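Local coordinates for putative dihydrodipicolinate synthase family protein (Coccidioides immitis, PDB 3QFE) that belongs to the dihydrodipicolinate synthase family of TIM-barrel proteins, its precise role not being established, at residues A18-D23 and T54-F59; D27-A32 and A67-T72; G13-A18 and G48-G53. One frame throughout, in Å; residues are numbered along the deposited sequence.

Interaction 1 of 3, residues A18-D23 and T54-F59; sequences AVTFFD and TNAEAF
The Phe22 ring meets the Glu57 carboxylate at its edge: CD lies in the ring plane, and OE1 stands near that plane at 3.1 Å from Phe22 CE2. An oxygen thus meets the ring's C-H rim and not a face, the planes of the two flat groups being 72° apart. Such an edge approach suits the weakly positive periphery of an aromatic ring. The setting is a TIM barrel of the dihydrodipicolinate synthase family, where two connections that leave the C-terminal ends of neighbouring strands, 13-17 and 48-51, run together.

Both Phe22 and Glu57 have CG anti to the carbonyl carbon, and the glutamate chain is extended beyond CG, which carries its carboxylate across to the ring. OE1 is also salt-bridged to Lys266 of helix 262-271, while OE2 accepts from the backbone N of Arg289; this buried charge is therefore well gripped, and the lysine probably stabilises its ionised form.

A water completes the junction, accepting from Thr20 N at 2.8 Å and donating to Asn55 O and Glu57 OE1. The methyl of Ala56 lies 3.2 Å from Ala18 O. Thr20, with OG1 anti to its carbonyl carbon (chi1 -60°), donates from OG1 to a lone pair of Ala56 O, in the carbonyl plane, over 2.8 Å.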
loop_
_atom_site.group_PDB
_atom_site.type_symbol
_atom_site.label_atom_id
_atom_site.label_comp_id
_atom_site.label_asym_id
_atom_site.label_seq_id
_atom_site.Cartn_x
_atom_site.Cartn_y
_atom_site.Cartn_z
ATOM N N ALA A 18 1.476 2.866 -4.120
ATOM C CA ALA A 18 1.822 3.926 -5.063
ATOM C C ALA A 18 0.603 4.519 -5.770
ATOM O O ALA A 18 -0.332 3.801 -6.123
ATOM C CB ALA A 18 2.819 3.407 -6.083
ATOM N N VAL A 19 0.615 5.835 -5.967
ATOM C CA VAL A 19 -0.436 6.501 -6.740
ATOM C C VAL A 19 -0.243 6.222 -8.239
ATOM O O VAL A 19 0.808 5.717 -8.639
ATOM C CB VAL A 19 -0.494 8.026 -6.455
ATOM C CG1 VAL A 19 -0.991 8.270 -5.031
ATOM C CG2 VAL A 19 0.848 8.695 -6.678
ATOM N N THR A 20 -1.243 6.578 -9.058
ATOM C CA THR A 20 -1.209 6.346 -10.502
ATOM C C THR A 20 -1.248 7.631 -11.323
ATOM O O THR A 20 -2.076 8.518 -11.078
ATOM C CB THR A 20 -2.381 5.441 -10.906
ATOM O OG1 THR A 20 -2.252 4.202 -10.217
ATOM C CG2 THR A 20 -2.417 5.179 -12.439
ATOM N N PHE A 21 -0.372 7.697 -12.325
ATOM C CA PHE A 21 -0.247 8.822 -13.242
ATOM C C PHE A 21 -1.141 8.627 -14.475
ATOM O O PHE A 21 -1.136 7.553 -15.068
ATOM C CB PHE A 21 1.225 8.937 -13.709
ATOM C CG PHE A 21 2.163 9.504 -12.662
ATOM C CD1 PHE A 21 2.494 10.860 -12.663
ATOM C CD2 PHE A 21 2.691 8.702 -11.669
ATOM C CE1 PHE A 21 3.373 11.400 -11.687
ATOM C CE2 PHE A 21 3.540 9.241 -10.690
ATOM C CZ PHE A 21 3.890 10.598 -10.712
ATOM N N PHE A 22 -1.875 9.677 -14.875
ATOM C CA PHE A 22 -2.715 9.640 -16.071
ATOM C C PHE A 22 -2.384 10.804 -16.981
ATOM O O PHE A 22 -2.332 11.968 -16.526
ATOM C CB PHE A 22 -4.218 9.739 -15.733
ATOM C CG PHE A 22 -4.732 8.617 -14.884
ATOM C CD1 PHE A 22 -4.878 7.322 -15.417
ATOM C CD2 PHE A 22 -5.100 8.844 -13.560
ATOM C CE1 PHE A 22 -5.360 6.284 -14.651
ATOM C CE2 PHE A 22 -5.592 7.804 -12.779
ATOM C CZ PHE A 22 -5.703 6.517 -13.325
ATOM N N ASP A 23 -2.208 10.511 -18.269
ATOM C CA ASP A 23 -2.168 11.573 -19.260
ATOM C C ASP A 23 -3.595 12.120 -19.390
ATOM O O ASP A 23 -4.492 11.428 -19.867
ATOM C CB ASP A 23 -1.655 11.049 -20.606
ATOM C CG ASP A 23 -1.630 12.128 -21.675
ATOM O OD1 ASP A 23 -0.850 13.089 -21.556
ATOM O OD2 ASP A 23 -2.388 12.026 -22.650
ATOM N N THR A 54 -5.710 0.729 -3.007
ATOM C CA THR A 54 -6.856 1.640 -3.174
ATOM C C THR A 54 -6.399 3.049 -3.604
ATOM O O THR A 54 -7.106 3.731 -4.373
ATOM C CB THR A 54 -7.708 1.656 -1.872
ATOM O OG1 THR A 54 -8.364 0.379 -1.733
ATOM C CG2 THR A 54 -8.754 2.801 -1.856
ATOM N N ASN A 55 -5.219 3.458 -3.108
ATOM C CA ASN A 55 -4.576 4.719 -3.482
ATOM C C ASN A 55 -4.214 4.841 -4.975
ATOM O O ASN A 55 -4.033 5.940 -5.482
ATOM C CB ASN A 55 -3.329 4.958 -2.615
ATOM C CG ASN A 55 -3.684 5.290 -1.180
ATOM O OD1 ASN A 55 -4.058 6.423 -0.866
ATOM N ND2 ASN A 55 -3.606 4.292 -0.298
ATOM N N ALA A 56 -4.110 3.713 -5.667
ATOM C CA ALA A 56 -3.718 3.698 -7.079
ATOM C C ALA A 56 -4.936 3.790 -7.982
ATOM O O ALA A 56 -4.795 3.708 -9.217
ATOM C CB ALA A 56 -2.953 2.433 -7.399
ATOM N N GLU A 57 -6.128 3.942 -7.374
ATOM C CA GLU A 57 -7.378 3.964 -8.124
ATOM C C GLU A 57 -7.523 2.679 -8.978
ATOM O O GLU A 57 -7.973 2.714 -10.142
ATOM C CB GLU A 57 -7.419 5.211 -9.024
ATOM C CG GLU A 57 -7.398 6.555 -8.286
ATOM C CD GLU A 57 -7.117 7.726 -9.230
ATOM O OE1 GLU A 57 -5.949 7.860 -9.655
ATOM O OE2 GLU A 57 -8.041 8.519 -9.548
ATOM N N ALA A 58 -7.123 1.546 -8.399
ATOM C CA ALA A 58 -7.149 0.275 -9.110
ATOM C C ALA A 58 -8.540 -0.033 -9.660
ATOM O O ALA A 58 -8.673 -0.612 -10.742
ATOM C CB ALA A 58 -6.676 -0.858 -8.217
ATOM N N PHE A 59 -9.574 0.341 -8.926
ATOM C CA PHE A 59 -10.922 0.036 -9.380
ATOM C C PHE A 59 -11.393 0.892 -10.564
ATOM O O PHE A 59 -12.460 0.644 -11.101
ATOM C CB PHE A 59 -11.915 0.105 -8.225
ATOM C CG PHE A 59 -12.138 -1.218 -7.531
ATOM C CD1 PHE A 59 -13.409 -1.820 -7.535
ATOM C CD2 PHE A 59 -11.094 -1.860 -6.851
ATOM C CE1 PHE A 59 -13.632 -3.047 -6.868
ATOM C CE2 PHE A 59 -11.302 -3.074 -6.186
ATOM C CZ PHE A 59 -12.568 -3.674 -6.196
HETATM O O HOH W 1 -3.836 6.976 -8.011
#

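Interaction 2 of 3, residues D27-A32 and A67-T72; sequences DTLDLA and AQLIAT
Leu29 and Leu31 both point toward helix 63-77, and each crosses its partners obliquely. From Leu29 it is CD1 that reaches across, lying 3.8 Å from Leu69 CG and 3.9 Å from the amide oxygen Gln68 OE1. Leu31 uses mainly CD2, which comes within 4.0 Å of Leu69 CD2 and 3.7 Å of Thr72 OG1, while its CD1 lies toward Gln68 CB. Leu69 thus offers its branched end to both leucines; all three have CG anti to the carbonyl carbon and an extended second torsion.

The arrangement belongs to the outer layer of the TIM barrel, where the start of helix 31-42 and the short strand 28-29 before it lie against the next helix in the chain. Asp30 is the N-cap of helix 31-42 and turns away from the contact, its OD2 bonded to Ser33 OG, whereas Leu31, the next residue, faces the neighbouring helix.

Gln68 and Thr72 follow one another a helical turn apart, beside Leu69. Thr72 OG1, anti to its own carbonyl carbon (chi1 -65°), donates to Gln68 O at 2.8 Å from above the carbonyl plane. That oxygen also takes the helix bond from Thr72 N; the OG1 bond holds the side-chain rotation, with the hydroxyl beside the Leu31 methyl.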
loop_
_atom_site.group_PDB
_atom_site.type_symbol
_atom_site.label_atom_id
_atom_site.label_comp_id
_atom_site.label_asym_id
_atom_site.label_seq_id
_atom_site.Cartn_x
_atom_site.Cartn_y
_atom_site.Cartn_z
ATOM N N ASP A 27 -6.540 10.383 -21.333
ATOM C CA ASP A 27 -7.030 9.493 -20.280
ATOM C C ASP A 27 -6.425 8.090 -20.389
ATOM O O ASP A 27 -7.143 7.097 -20.451
ATOM C CB ASP A 27 -8.566 9.418 -20.281
ATOM C CG ASP A 27 -9.127 8.819 -18.989
ATOM O OD1 ASP A 27 -8.382 8.700 -17.976
ATOM O OD2 ASP A 27 -10.325 8.459 -18.993
ATOM N N THR A 28 -5.104 8.028 -20.425
ATOM C CA THR A 28 -4.380 6.769 -20.499
ATOM C C THR A 28 -3.321 6.852 -19.437
ATOM O O THR A 28 -3.022 7.935 -18.931
ATOM C CB THR A 28 -3.696 6.576 -21.874
ATOM O OG1 THR A 28 -2.955 7.763 -22.214
ATOM C CG2 THR A 28 -4.747 6.267 -23.012
ATOM N N LEU A 29 -2.767 5.708 -19.069
ATOM C CA LEU A 29 -1.666 5.681 -18.131
ATOM C C LEU A 29 -0.480 6.464 -18.696
ATOM O O LEU A 29 -0.242 6.458 -19.899
ATOM C CB LEU A 29 -1.246 4.236 -17.913
ATOM C CG LEU A 29 -2.265 3.271 -17.304
ATOM C CD1 LEU A 29 -1.623 1.889 -17.178
ATOM C CD2 LEU A 29 -2.753 3.770 -15.958
ATOM N N ASP A 30 0.261 7.146 -17.837
ATOM C CA ASP A 30 1.549 7.716 -18.254
ATOM C C ASP A 30 2.664 6.831 -17.677
ATOM O O ASP A 30 3.157 7.084 -16.567
ATOM C CB ASP A 30 1.679 9.151 -17.756
ATOM C CG ASP A 30 3.011 9.796 -18.137
ATOM O OD1 ASP A 30 3.952 9.126 -18.622
ATOM O OD2 ASP A 30 3.124 11.009 -17.928
ATOM N N LEU A 31 3.029 5.792 -18.422
ATOM C CA LEU A 31 3.974 4.767 -17.956
ATOM C C LEU A 31 5.413 5.298 -17.800
ATOM O O LEU A 31 6.123 4.915 -16.869
ATOM C CB LEU A 31 3.911 3.508 -18.845
ATOM C CG LEU A 31 2.526 2.791 -18.847
ATOM C CD1 LEU A 31 2.394 1.638 -19.852
ATOM C CD2 LEU A 31 2.072 2.342 -17.447
ATOM N N ALA A 32 5.830 6.206 -18.679
ATOM C CA ALA A 32 7.159 6.797 -18.543
ATOM C C ALA A 32 7.275 7.523 -17.194
ATOM O O ALA A 32 8.244 7.307 -16.447
ATOM C CB ALA A 32 7.497 7.732 -19.736
ATOM N N ALA A 67 -2.365 -4.814 -15.438
ATOM C CA ALA A 67 -1.186 -5.636 -15.782
ATOM C C ALA A 67 0.012 -4.787 -16.202
ATOM O O ALA A 67 1.151 -5.137 -15.918
ATOM C CB ALA A 67 -1.538 -6.668 -16.917
ATOM N N GLN A 68 -0.245 -3.704 -16.932
ATOM C CA GLN A 68 0.833 -2.819 -17.378
ATOM C C GLN A 68 1.479 -2.148 -16.174
ATOM O O GLN A 68 2.689 -1.962 -16.142
ATOM C CB GLN A 68 0.335 -1.763 -18.378
ATOM C CG GLN A 68 0.055 -2.382 -19.706
ATOM C CD GLN A 68 -0.776 -1.508 -20.642
ATOM O OE1 GLN A 68 -1.402 -0.517 -20.228
ATOM N NE2 GLN A 68 -0.781 -1.880 -21.922
ATOM N N LEU A 69 0.680 -1.798 -15.180
ATOM C CA LEU A 69 1.246 -1.119 -14.029
ATOM C C LEU A 69 2.127 -2.065 -13.247
ATOM O O LEU A 69 3.210 -1.677 -12.835
ATOM C CB LEU A 69 0.172 -0.520 -13.156
ATOM C CG LEU A 69 -0.509 0.726 -13.710
ATOM C CD1 LEU A 69 -1.612 1.090 -12.727
ATOM C CD2 LEU A 69 0.508 1.882 -13.833
ATOM N N ILE A 70 1.690 -3.320 -13.089
ATOM C CA ILE A 70 2.497 -4.283 -12.366
ATOM C C ILE A 70 3.813 -4.479 -13.095
ATOM O O ILE A 70 4.873 -4.394 -12.473
ATOM C CB ILE A 70 1.782 -5.634 -12.141
ATOM C CG1 ILE A 70 0.509 -5.404 -11.303
ATOM C CG2 ILE A 70 2.699 -6.593 -11.365
ATOM C CD1 ILE A 70 -0.462 -6.624 -11.259
ATOM N N ALA A 71 3.748 -4.695 -14.410
ATOM C CA ALA A 71 4.945 -4.899 -15.236
ATOM C C ALA A 71 5.876 -3.674 -15.179
ATOM O O ALA A 71 7.103 -3.793 -15.129
ATOM C CB ALA A 71 4.531 -5.197 -16.710
ATOM N N THR A 72 5.275 -2.492 -15.170
ATOM C CA THR A 72 6.028 -1.250 -15.082
ATOM C C THR A 72 6.695 -1.156 -13.693
ATOM O O THR A 72 7.884 -0.811 -13.604
ATOM C CB THR A 72 5.126 -0.029 -15.422
ATOM O OG1 THR A 72 4.718 -0.129 -16.790
ATOM C CG2 THR A 72 5.850 1.303 -15.203
#

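Interaction 3 of 3, residues G13-A18 and G48-G53; sequences GIWCPA and GLVILG
Three backbone hydrogen bonds join strands 13-17 and 48-51 in parallel register. Cys16 lies between the two bonds it makes to the neighbouring strand: its N donates to Gly48 O at 3.2 Å, and its O accepts from Val50 N at 2.8 Å, the latter from above the carbonyl plane. Ala18 N then donates to Val50 O nearly along the C=O axis, at 3.1 Å. Weaker CA-H...O contacts fill the ladder, among them Pro17 CA to Val50 O.

Beyond the Ala18 bond a water bridges the two segments, donating to Ala18 O and Val50 O and accepting from Gly53 N.

Aromatic packing comes from Trp15, whose six-membered ring lies over the CA of Gly48, 3.7 Å from the centroid in a CH-pi contact. With no CB on Gly48, the ring lies directly on its backbone, Trp15 CE3 3.4 Å from Gly48 C. The indole NE1 bonds to Gln11 O.

Apolar contacts divide between the two faces: Pro17 CB meets Val50 CB on the Trp15 side, and Cys16 CB meets Leu49 CD2 at 4.1 Å on the other.

Adjacent in the TIM barrel, the strands are connected through helix 31-42, whose Leu41 packs on Cys16 and Leu49; Ile218 of strand 216-218 touches Trp15, Pro17 and Val50, and helix 63-77 covers Leu49 and Ile51.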
loop_
_atom_site.group_PDB
_atom_site.type_symbol
_atom_site.label_atom_id
_atom_site.label_comp_id
_atom_site.label_asym_id
_atom_site.label_seq_id
_atom_site.Cartn_x
_atom_site.Cartn_y
_atom_site.Cartn_z
ATOM N N GLY A 13 8.354 -4.238 7.530
ATOM C CA GLY A 13 8.987 -3.006 7.095
ATOM C C GLY A 13 7.939 -2.018 6.656
ATOM O O GLY A 13 6.770 -2.169 7.019
ATOM N N ILE A 14 8.358 -1.026 5.871
ATOM C CA ILE A 14 7.500 0.041 5.399
ATOM C C ILE A 14 7.245 -0.134 3.921
ATOM O O ILE A 14 8.190 -0.151 3.113
ATOM C CB ILE A 14 8.139 1.425 5.608
ATOM C CG1 ILE A 14 8.352 1.701 7.083
ATOM C CG2 ILE A 14 7.226 2.526 5.081
ATOM C CD1 ILE A 14 7.028 1.800 7.887
ATOM N N TRP A 15 5.965 -0.240 3.573
ATOM C CA TRP A 15 5.530 -0.441 2.208
ATOM C C TRP A 15 4.736 0.767 1.745
ATOM O O TRP A 15 4.012 1.365 2.535
ATOM C CB TRP A 15 4.634 -1.676 2.121
ATOM C CG TRP A 15 5.360 -2.951 2.417
ATOM C CD1 TRP A 15 5.916 -3.333 3.616
ATOM C CD2 TRP A 15 5.603 -4.026 1.500
ATOM N NE1 TRP A 15 6.498 -4.569 3.487
ATOM C CE2 TRP A 15 6.311 -5.023 2.207
ATOM C CE3 TRP A 15 5.265 -4.253 0.159
ATOM C CZ2 TRP A 15 6.715 -6.210 1.610
ATOM C CZ3 TRP A 15 5.664 -5.431 -0.433
ATOM C CH2 TRP A 15 6.383 -6.399 0.297
ATOM N N CYS A 16 4.871 1.123 0.468
ATOM C CA CYS A 16 4.099 2.228 -0.095
ATOM C C CYS A 16 3.079 1.767 -1.150
ATOM O O CYS A 16 3.459 1.094 -2.117
ATOM C CB CYS A 16 4.997 3.304 -0.709
ATOM S SG CYS A 16 4.014 4.598 -1.547
ATOM N N PRO A 17 1.794 2.151 -0.972
ATOM C CA PRO A 17 0.783 1.910 -1.995
ATOM C C PRO A 17 0.785 3.083 -2.998
ATOM O O PRO A 17 0.175 4.147 -2.741
ATOM C CB PRO A 17 -0.518 1.835 -1.189
ATOM C CG PRO A 17 -0.277 2.782 -0.027
ATOM C CD PRO A 17 1.220 2.792 0.227
ATOM N N ALA A 18 1.476 2.866 -4.120
ATOM C CA ALA A 18 1.822 3.926 -5.063
ATOM C C ALA A 18 0.603 4.519 -5.770
ATOM O O ALA A 18 -0.332 3.801 -6.123
ATOM C CB ALA A 18 2.819 3.407 -6.083
ATOM N N GLY A 48 9.004 -2.445 0.361
ATOM C CA GLY A 48 8.359 -2.940 -0.842
ATOM C C GLY A 48 7.315 -1.976 -1.336
ATOM O O GLY A 48 6.990 -1.007 -0.655
ATOM N N LEU A 49 6.789 -2.252 -2.532
ATOM C CA LEU A 49 5.684 -1.488 -3.103
ATOM C C LEU A 49 4.396 -2.304 -3.158
ATOM O O LEU A 49 4.388 -3.501 -3.510
ATOM C CB LEU A 49 6.018 -0.941 -4.493
ATOM C CG LEU A 49 7.150 0.107 -4.616
ATOM C CD1 LEU A 49 7.429 0.458 -6.061
ATOM C CD2 LEU A 49 6.836 1.379 -3.851
ATOM N N VAL A 50 3.305 -1.632 -2.804
ATOM C CA VAL A 50 1.992 -2.152 -3.070
ATOM C C VAL A 50 1.474 -1.472 -4.325
ATOM O O VAL A 50 1.292 -0.261 -4.337
ATOM C CB VAL A 50 1.044 -1.957 -1.864
ATOM C CG1 VAL A 50 -0.394 -2.298 -2.248
ATOM C CG2 VAL A 50 1.535 -2.801 -0.678
ATOM N N ILE A 51 1.297 -2.255 -5.386
ATOM C CA ILE A 51 0.792 -1.753 -6.648
ATOM C C ILE A 51 -0.673 -2.151 -6.775
ATOM O O ILE A 51 -1.034 -3.301 -6.553
ATOM C CB ILE A 51 1.613 -2.320 -7.852
ATOM C CG1 ILE A 51 3.116 -2.141 -7.609
ATOM C CG2 ILE A 51 1.210 -1.658 -9.165
ATOM C CD1 ILE A 51 3.551 -0.685 -7.354
ATOM N N LEU A 52 -1.507 -1.194 -7.138
ATOM C CA LEU A 52 -2.932 -1.406 -7.313
ATOM C C LEU A 52 -3.641 -1.514 -5.988
ATOM O O LEU A 52 -4.674 -2.157 -5.886
ATOM C CB LEU A 52 -3.265 -2.616 -8.202
ATOM C CG LEU A 52 -2.548 -2.794 -9.541
ATOM C CD1 LEU A 52 -3.001 -4.111 -10.189
ATOM C CD2 LEU A 52 -2.785 -1.602 -10.459
ATOM N N GLY A 53 -3.098 -0.866 -4.970
ATOM C CA GLY A 53 -3.852 -0.637 -3.735
ATOM C C GLY A 53 -4.984 0.322 -4.037
ATOM O O GLY A 53 -5.200 0.700 -5.192
HETATM O O HOH W 2 -1.170 1.105 -4.767
#

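How the interactions relate
The three contacts illustrate how chemistry changes through a TIM barrel. Interaction 3 is core, about 4 Å between its centre and that of the chain, and relies on backbone pairing of adjacent strands. Interaction 1 is also buried but joins the connections that continue those strands, sharing Ala18 with interaction 3; there a carboxylate and a side-chain hydroxyl take part, while both buried contacts include a bridging water. Interaction 2, a surface contact with its centre about 17 Å from the chain's, is largely leucine packing on a helix. Strands 22-23 and 28-29 pair antiparallel, Asp23 N probably bonding to Thr28 O, and Leu52 packs on Leu69 and Ile70, tying the loop after strand 48-51 to helix 63-77.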